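Local coordinates for protein aminodeoxyfutalosine deaminase (Deinococcus radiodurans, PDB 2IMR) that deaminates aminodeoxyfutalosine to futalosine in menaquinone biosynthesis, using one zinc ion per subunit, and acts more weakly on adenosine and related nucleosides, at residues E84-V96 with L402-E415. Residues are numbered along the deposited sequence; the frame is centred on the assembly and turned at random.
Sequences EERAGAVIAPPPV and LRRGETWQEGFRWE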
ATOM      1  N   GLU A  84      13.376 -29.026  19.394  1.00 35.35           N
ATOM      2  CA  GLU A  84      13.395 -27.996  18.364  1.00 34.90           C
ATOM      3  C   GLU A  84      12.602 -28.368  17.126  1.00 33.71           C
ATOM      4  O   GLU A  84      12.476 -29.541  16.770  1.00 35.05           O
ATOM      5  CB  GLU A  84      14.830 -27.651  17.959  1.00 37.06           C
ATOM      6  CG  GLU A  84      15.513 -26.693  18.914  1.00 39.84           C
ATOM      7  CD  GLU A  84      16.851 -26.200  18.400  1.00 41.71           C
ATOM      8  OE1 GLU A  84      16.886 -25.587  17.309  1.00 41.50           O
ATOM      9  OE2 GLU A  84      17.867 -26.423  19.095  1.00 44.98           O
ATOM     10  N   GLU A  85      12.062 -27.341  16.484  1.00 31.60           N
ATOM     11  CA  GLU A  85      11.273 -27.479  15.271  1.00 29.96           C
ATOM     12  C   GLU A  85      11.651 -26.345  14.330  1.00 28.25           C
ATOM     13  O   GLU A  85      11.633 -25.186  14.729  1.00 27.48           O
ATOM     14  CB  GLU A  85       9.780 -27.348  15.582  1.00 29.38           C
ATOM     15  CG  GLU A  85       9.108 -28.555  16.204  1.00 31.75           C
ATOM     16  CD  GLU A  85       7.655 -28.269  16.534  1.00 31.66           C
ATOM     17  OE1 GLU A  85       6.979 -27.618  15.713  1.00 35.38           O
ATOM     18  OE2 GLU A  85       7.182 -28.692  17.609  1.00 34.76           O
ATOM     19  N   ARG A  86      12.005 -26.675  13.092  1.00 27.96           N
ATOM     20  CA  ARG A  86      12.328 -25.657  12.098  1.00 27.34           C
ATOM     21  C   ARG A  86      10.966 -25.149  11.623  1.00 26.66           C
ATOM     22  O   ARG A  86      10.214 -25.887  10.989  1.00 28.53           O
ATOM     23  CB  ARG A  86      13.101 -26.280  10.934  1.00 28.26           C
ATOM     24  CG  ARG A  86      13.100 -25.454   9.651  1.00 32.02           C
ATOM     25  CD  ARG A  86      13.590 -24.025   9.856  1.00 33.88           C
ATOM     26  NE  ARG A  86      13.612 -23.291   8.591  1.00 35.00           N
ATOM     27  CZ  ARG A  86      13.992 -22.025   8.455  1.00 35.35           C
ATOM     28  NH1 ARG A  86      14.390 -21.328   9.511  1.00 37.50           N
ATOM     29  NH2 ARG A  86      13.977 -21.455   7.254  1.00 35.84           N
ATOM     30  N   ALA A  87      10.646 -23.895  11.928  1.00 24.43           N
ATOM     31  CA  ALA A  87       9.342 -23.349  11.566  1.00 23.39           C
ATOM     32  C   ALA A  87       9.266 -22.492  10.306  1.00 21.25           C
ATOM     33  O   ALA A  87       8.292 -21.768  10.110  1.00 23.16           O
ATOM     34  CB  ALA A  87       8.775 -22.577  12.748  1.00 21.78           C
ATOM     35  N   GLY A  88      10.281 -22.566   9.455  1.00 21.15           N
ATOM     36  CA  GLY A  88      10.250 -21.789   8.227  1.00 22.17           C
ATOM     37  C   GLY A  88      10.991 -20.469   8.282  1.00 23.42           C
ATOM     38  O   GLY A  88      11.698 -20.178   9.247  1.00 24.49           O
ATOM     39  N   ALA A  89      10.812 -19.656   7.246  1.00 21.80           N
ATOM     40  CA  ALA A  89      11.496 -18.371   7.164  1.00 23.28           C
ATOM     41  C   ALA A  89      10.962 -17.290   8.093  1.00 22.34           C
ATOM     42  O   ALA A  89      11.730 -16.584   8.746  1.00 23.50           O
ATOM     43  CB  ALA A  89      11.469 -17.864   5.722  1.00 24.89           C
ATOM     44  N   VAL A  90       9.648 -17.163   8.173  1.00 19.52           N
ATOM     45  CA  VAL A  90       9.082 -16.109   8.989  1.00 20.05           C
ATOM     46  C   VAL A  90       8.018 -16.482  10.006  1.00 20.85           C
ATOM     47  O   VAL A  90       7.101 -17.260   9.727  1.00 19.23           O
ATOM     48  CB  VAL A  90       8.476 -15.001   8.082  1.00 19.68           C
ATOM     49  CG1 VAL A  90       7.873 -13.894   8.933  1.00 18.47           C
ATOM     50  CG2 VAL A  90       9.549 -14.456   7.140  1.00 18.35           C
ATOM     51  N   ILE A  91       8.162 -15.913  11.196  1.00 20.28           N
ATOM     52  CA  ILE A  91       7.185 -16.079  12.256  1.00 21.37           C
ATOM     53  C   ILE A  91       6.830 -14.651  12.633  1.00 21.33           C
ATOM     54  O   ILE A  91       7.689 -13.897  13.105  1.00 23.00           O
ATOM     55  CB  ILE A  91       7.746 -16.801  13.496  1.00 21.23           C
ATOM     56  CG1 ILE A  91       8.016 -18.271  13.167  1.00 22.29           C
ATOM     57  CG2 ILE A  91       6.747 -16.695  14.634  1.00 18.15           C
ATOM     58  CD1 ILE A  91       8.543 -19.083  14.335  1.00 21.79           C
ATOM     59  N   ALA A  92       5.575 -14.274  12.405  1.00 19.95           N
ATOM     60  CA  ALA A  92       5.116 -12.924  12.703  1.00 21.58           C
ATOM     61  C   ALA A  92       3.614 -12.809  12.506  1.00 23.33           C
ATOM     62  O   ALA A  92       2.992 -13.674  11.887  1.00 23.20           O
ATOM     63  CB  ALA A  92       5.836 -11.915  11.794  1.00 21.83           C
ATOM     64  N   PRO A  93       3.004 -11.738  13.039  1.00 23.31           N
ATOM     65  CA  PRO A  93       1.561 -11.571  12.875  1.00 23.53           C
ATOM     66  C   PRO A  93       1.262 -11.528  11.379  1.00 23.90           C
ATOM     67  O   PRO A  93       2.164 -11.279  10.576  1.00 22.14           O
ATOM     68  CB  PRO A  93       1.294 -10.229  13.554  1.00 23.95           C
ATOM     69  CG  PRO A  93       2.346 -10.182  14.625  1.00 24.09           C
ATOM     70  CD  PRO A  93       3.566 -10.678  13.896  1.00 24.73           C
ATOM     71  N   PRO A  94       0.004 -11.788  10.982  1.00 23.40           N
ATOM     72  CA  PRO A  94      -0.316 -11.747   9.552  1.00 23.73           C
ATOM     73  C   PRO A  94      -0.001 -10.356   9.005  1.00 22.98           C
ATOM     74  O   PRO A  94      -0.320  -9.349   9.636  1.00 20.44           O
ATOM     75  CB  PRO A  94      -1.807 -12.073   9.520  1.00 25.88           C
ATOM     76  CG  PRO A  94      -2.292 -11.608  10.863  1.00 25.72           C
ATOM     77  CD  PRO A  94      -1.197 -12.074  11.780  1.00 26.55           C
ATOM     78  N   PRO A  95       0.628 -10.286   7.824  1.00 22.33           N
ATOM     79  CA  PRO A  95       0.974  -8.991   7.234  1.00 20.22           C
ATOM     80  C   PRO A  95      -0.209  -8.165   6.752  1.00 19.73           C
ATOM     81  O   PRO A  95      -1.274  -8.689   6.434  1.00 18.65           O
ATOM     82  CB  PRO A  95       1.907  -9.378   6.095  1.00 21.01           C
ATOM     83  CG  PRO A  95       1.310 -10.674   5.623  1.00 20.81           C
ATOM     84  CD  PRO A  95       1.019 -11.393   6.929  1.00 21.97           C
ATOM     85  N   VAL A  96      -0.001  -6.858   6.707  1.00 17.95           N
ATOM     86  CA  VAL A  96      -1.018  -5.931   6.247  1.00 18.13           C
ATOM     87  C   VAL A  96      -0.802  -5.670   4.761  1.00 17.84           C
ATOM     88  O   VAL A  96       0.333  -5.479   4.317  1.00 17.40           O
ATOM     89  CB  VAL A  96      -0.915  -4.579   6.991  1.00 18.01           C
ATOM     90  CG1 VAL A  96      -1.810  -3.538   6.317  1.00 20.91           C
ATOM     91  CG2 VAL A  96      -1.304  -4.759   8.455  1.00 20.63           C
ATOM     92  N   LEU A 402       3.006 -11.009  19.901  1.00 38.18           N
ATOM     93  CA  LEU A 402       3.536 -12.352  20.055  1.00 37.88           C
ATOM     94  C   LEU A 402       4.508 -12.328  21.228  1.00 38.20           C
ATOM     95  O   LEU A 402       5.689 -12.015  21.062  1.00 39.07           O
ATOM     96  CB  LEU A 402       4.245 -12.773  18.763  1.00 37.17           C
ATOM     97  CG  LEU A 402       4.660 -14.233  18.570  1.00 37.93           C
ATOM     98  CD1 LEU A 402       3.511 -15.155  18.938  1.00 37.61           C
ATOM     99  CD2 LEU A 402       5.077 -14.453  17.120  1.00 35.73           C
ATOM    100  N   ARG A 403       4.001 -12.642  22.419  1.00 36.96           N
ATOM    101  CA  ARG A 403       4.828 -12.647  23.619  1.00 35.80           C
ATOM    102  C   ARG A 403       4.272 -13.578  24.693  1.00 35.16           C
ATOM    103  O   ARG A 403       3.176 -14.129  24.553  1.00 34.18           O
ATOM    104  CB  ARG A 403       4.944 -11.228  24.185  1.00 35.32           C
ATOM    105  CG  ARG A 403       3.636 -10.645  24.701  1.00 36.41           C
ATOM    106  CD  ARG A 403       3.793  -9.154  25.001  1.00 38.03           C
ATOM    107  NE  ARG A 403       2.630  -8.576  25.674  1.00 39.55           N
ATOM    108  CZ  ARG A 403       1.376  -8.677  25.243  1.00 40.45           C
ATOM    109  NH1 ARG A 403       1.100  -9.345  24.129  1.00 40.79           N
ATOM    110  NH2 ARG A 403       0.392  -8.097  25.922  1.00 40.88           N
ATOM    111  N   ARG A 404       5.040 -13.743  25.765  1.00 35.66           N
ATOM    112  CA  ARG A 404       4.659 -14.604  26.881  1.00 34.82           C
ATOM    113  C   ARG A 404       3.199 -14.422  27.285  1.00 34.46           C
ATOM    114  O   ARG A 404       2.732 -13.299  27.493  1.00 34.58           O
ATOM    115  CB  ARG A 404       5.562 -14.316  28.082  1.00 35.38           C
ATOM    116  CG  ARG A 404       5.234 -15.127  29.329  1.00 36.29           C
ATOM    117  CD  ARG A 404       5.937 -14.547  30.548  1.00 38.27           C
ATOM    118  NE  ARG A 404       5.667 -15.309  31.766  1.00 38.48           N
ATOM    119  CZ  ARG A 404       6.194 -16.499  32.038  1.00 37.73           C
ATOM    120  NH1 ARG A 404       7.023 -17.069  31.176  1.00 36.97           N
ATOM    121  NH2 ARG A 404       5.900 -17.113  33.178  1.00 37.24           N
ATOM    122  N   GLY A 405       2.479 -15.535  27.388  1.00 33.29           N
ATOM    123  CA  GLY A 405       1.084 -15.477  27.782  1.00 32.80           C
ATOM    124  C   GLY A 405       0.087 -15.474  26.640  1.00 33.09           C
ATOM    125  O   GLY A 405      -1.053 -15.898  26.814  1.00 34.00           O
ATOM    126  N   GLU A 406       0.505 -14.989  25.475  1.00 33.36           N
ATOM    127  CA  GLU A 406      -0.378 -14.937  24.316  1.00 33.81           C
ATOM    128  C   GLU A 406      -0.607 -16.332  23.747  1.00 33.13           C
ATOM    129  O   GLU A 406       0.275 -17.189  23.806  1.00 32.41           O
ATOM    130  CB  GLU A 406       0.226 -14.052  23.222  1.00 35.41           C
ATOM    131  CG  GLU A 406       0.443 -12.595  23.613  1.00 38.54           C
ATOM    132  CD  GLU A 406      -0.829 -11.920  24.087  1.00 39.77           C
ATOM    133  OE1 GLU A 406      -1.885 -12.124  23.450  1.00 42.34           O
ATOM    134  OE2 GLU A 406      -0.773 -11.178  25.090  1.00 43.05           O
ATOM    135  N   THR A 407      -1.796 -16.555  23.196  1.00 32.18           N
ATOM    136  CA  THR A 407      -2.129 -17.844  22.597  1.00 31.93           C
ATOM    137  C   THR A 407      -1.313 -17.997  21.316  1.00 30.33           C
ATOM    138  O   THR A 407      -1.325 -17.105  20.464  1.00 31.16           O
ATOM    139  CB  THR A 407      -3.630 -17.925  22.219  1.00 33.02           C
ATOM    140  OG1 THR A 407      -4.438 -17.732  23.388  1.00 36.28           O
ATOM    141  CG2 THR A 407      -3.952 -19.279  21.607  1.00 32.12           C
ATOM    142  N   TRP A 408      -0.592 -19.107  21.184  1.00 27.87           N
ATOM    143  CA  TRP A 408       0.194 -19.346  19.977  1.00 26.86           C
ATOM    144  C   TRP A 408      -0.777 -19.667  18.847  1.00 26.56           C
ATOM    145  O   TRP A 408      -1.583 -20.590  18.961  1.00 27.36           O
ATOM    146  CB  TRP A 408       1.160 -20.521  20.172  1.00 26.01           C
ATOM    147  CG  TRP A 408       1.788 -20.992  18.882  1.00 25.33           C
ATOM    148  CD1 TRP A 408       1.581 -22.192  18.258  1.00 25.39           C
ATOM    149  CD2 TRP A 408       2.692 -20.257  18.044  1.00 24.16           C
ATOM    150  NE1 TRP A 408       2.302 -22.250  17.087  1.00 23.77           N
ATOM    151  CE2 TRP A 408       2.992 -21.076  16.932  1.00 24.35           C
ATOM    152  CE3 TRP A 408       3.278 -18.987  18.125  1.00 24.09           C
ATOM    153  CZ2 TRP A 408       3.851 -20.665  15.906  1.00 23.67           C
ATOM    154  CZ3 TRP A 408       4.134 -18.579  17.106  1.00 24.00           C
ATOM    155  CH2 TRP A 408       4.411 -19.417  16.011  1.00 25.81           C
ATOM    156  N   GLN A 409      -0.701 -18.906  17.761  1.00 26.09           N
ATOM    157  CA  GLN A 409      -1.587 -19.122  16.622  1.00 27.75           C
ATOM    158  C   GLN A 409      -0.826 -19.583  15.388  1.00 26.36           C
ATOM    159  O   GLN A 409       0.252 -19.076  15.082  1.00 24.63           O
ATOM    160  CB  GLN A 409      -2.355 -17.840  16.292  1.00 30.65           C
ATOM    161  CG  GLN A 409      -3.302 -17.376  17.387  1.00 34.03           C
ATOM    162  CD  GLN A 409      -4.136 -16.181  16.965  1.00 37.87           C
ATOM    163  OE1 GLN A 409      -4.990 -15.708  17.717  1.00 40.20           O
ATOM    164  NE2 GLN A 409      -3.895 -15.687  15.752  1.00 38.27           N
ATOM    165  N   GLU A 410      -1.396 -20.550  14.678  1.00 26.05           N
ATOM    166  CA  GLU A 410      -0.767 -21.070  13.476  1.00 26.19           C
ATOM    167  C   GLU A 410      -0.618 -19.945  12.456  1.00 24.91           C
ATOM    168  O   GLU A 410       0.224 -20.007  11.566  1.00 24.97           O
ATOM    169  CB  GLU A 410      -1.609 -22.206  12.890  1.00 26.05           C
ATOM    170  CG  GLU A 410      -0.891 -22.984  11.804  1.00 29.78           C
ATOM    171  CD  GLU A 410      -1.618 -24.258  11.416  1.00 29.21           C
ATOM    172  OE1 GLU A 410      -2.228 -24.293  10.324  1.00 31.45           O
ATOM    173  OE2 GLU A 410      -1.576 -25.221  12.211  1.00 28.14           O
ATOM    174  N   GLY A 411      -1.444 -18.912  12.598  1.00 25.29           N
ATOM    175  CA  GLY A 411      -1.380 -17.782  11.686  1.00 26.12           C
ATOM    176  C   GLY A 411      -0.066 -17.020  11.759  1.00 26.55           C
ATOM    177  O   GLY A 411       0.256 -16.246  10.854  1.00 28.26           O
ATOM    178  N   PHE A 412       0.696 -17.232  12.832  1.00 24.28           N
ATOM    179  CA  PHE A 412       1.980 -16.553  13.017  1.00 22.27           C
ATOM    180  C   PHE A 412       3.092 -17.255  12.257  1.00 19.74           C
ATOM    181  O   PHE A 412       4.166 -16.698  12.047  1.00 18.45           O
ATOM    182  CB  PHE A 412       2.354 -16.517  14.503  1.00 23.73           C
ATOM    183  CG  PHE A 412       1.391 -15.747  15.356  1.00 26.56           C
ATOM    184  CD1 PHE A 412       1.291 -16.012  16.719  1.00 29.02           C
ATOM    185  CD2 PHE A 412       0.601 -14.745  14.808  1.00 26.43           C
ATOM    186  CE1 PHE A 412       0.414 -15.290  17.525  1.00 30.40           C
ATOM    187  CE2 PHE A 412      -0.278 -14.015  15.603  1.00 30.86           C
ATOM    188  CZ  PHE A 412      -0.372 -14.288  16.965  1.00 31.64           C
ATOM    189  N   ARG A 413       2.833 -18.494  11.864  1.00 19.35           N
ATOM    190  CA  ARG A 413       3.814 -19.287  11.140  1.00 19.34           C
ATOM    191  C   ARG A 413       3.497 -19.170   9.640  1.00 20.70           C
ATOM    192  O   ARG A 413       2.715 -19.946   9.093  1.00 19.81           O
ATOM    193  CB  ARG A 413       3.715 -20.733  11.631  1.00 19.89           C
ATOM    194  CG  ARG A 413       4.843 -21.639  11.228  1.00 18.89           C
ATOM    195  CD  ARG A 413       4.850 -22.892  12.123  1.00 16.46           C
ATOM    196  NE  ARG A 413       5.726 -23.918  11.577  1.00 17.65           N
ATOM    197  CZ  ARG A 413       6.030 -25.054  12.193  1.00 18.15           C
ATOM    198  NH1 ARG A 413       5.530 -25.324  13.396  1.00 15.90           N
ATOM    199  NH2 ARG A 413       6.835 -25.921  11.596  1.00 16.87           N
ATOM    200  N   TRP A 414       4.121 -18.197   8.983  1.00 20.65           N
ATOM    201  CA  TRP A 414       3.877 -17.941   7.565  1.00 20.39           C
ATOM    202  C   TRP A 414       4.018 -19.121   6.604  1.00 20.47           C
ATOM    203  O   TRP A 414       3.314 -19.176   5.593  1.00 19.52           O
ATOM    204  CB  TRP A 414       4.768 -16.790   7.091  1.00 18.46           C
ATOM    205  CG  TRP A 414       4.392 -15.456   7.670  1.00 19.12           C
ATOM    206  CD1 TRP A 414       3.620 -15.223   8.774  1.00 19.51           C
ATOM    207  CD2 TRP A 414       4.808 -14.168   7.195  1.00 19.17           C
ATOM    208  NE1 TRP A 414       3.529 -13.873   9.016  1.00 19.02           N
ATOM    209  CE2 TRP A 414       4.250 -13.201   8.062  1.00 19.72           C
ATOM    210  CE3 TRP A 414       5.601 -13.738   6.122  1.00 20.08           C
ATOM    211  CZ2 TRP A 414       4.459 -11.826   7.889  1.00 20.37           C
ATOM    212  CZ3 TRP A 414       5.811 -12.364   5.948  1.00 19.27           C
ATOM    213  CH2 TRP A 414       5.240 -11.430   6.830  1.00 18.90           C
ATOM    214  N   GLU A 415       4.908 -20.064   6.906  1.00 18.97           N
ATOM    215  CA  GLU A 415       5.101 -21.209   6.016  1.00 20.05           C
ATOM    216  C   GLU A 415       3.851 -22.086   5.881  1.00 19.86           C
ATOM    217  O   GLU A 415       3.776 -22.927   4.981  1.00 18.17           O
ATOM    218  CB  GLU A 415       6.267 -22.082   6.494  1.00 20.67           C
ATOM    219  CG  GLU A 415       5.945 -22.908   7.730  1.00 21.02           C
ATOM    220  CD  GLU A 415       6.927 -24.039   7.967  1.00 21.28           C
ATOM    221  OE1 GLU A 415       7.533 -24.531   6.992  1.00 21.05           O
ATOM    222  OE2 GLU A 415       7.072 -24.456   9.134  1.00 23.42           O
TER
HETATM  223  O   HOH W   1       7.052 -28.440  13.298  1.00 41.24           O
HETATM  224  O   HOH W   2       9.732 -26.074   8.269  1.00 20.17           O
HETATM  225  O   HOH W   3       6.968 -19.824   8.689  1.00 21.27           O
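Val90 and Pro95 meet the indole of Trp414 from opposite sides: CG1 of Val90 stands over the six-membered ring, 3.6 Å from its centroid in a CH-pi contact, while Pro95 CD comes to 3.6 Å from Trp414 CZ2. At the indole edge, Trp414 NE1 donates to Ala92 O (2.9 Å), from above the carbonyl plane, and more weakly to Pro93 O; with the packing, these bonds help to set the ring's rotation. Next in sequence, a single beta bridge joins Ile91 to Arg413, with Ala92 N bonded to Phe412 O (2.8 Å) and Trp414 N to Val90 O. A chi1 of -70° sets Ile91 CG2 anti to the backbone N, where it touches Leu402 CD2 (3.7 Å) and, on another side, the Trp408 edge. Farther along, the extended Arg413 lays one guanidinium face on Ala87 CB and grips Glu415 OE2 side-on through NE and NH2; NH1 makes a longer salt bridge to Glu85 OE1 (3.6 Å), and a water links that oxygen to NH2. Segment 402-415 lies against the small beta domain beside the amidohydrolase barrel: Ile91 pairs with Val45 of strand 45-47, Trp408 touches Leu41 of strand 38-43, and Val90 and Pro95 pack on helix 380-395.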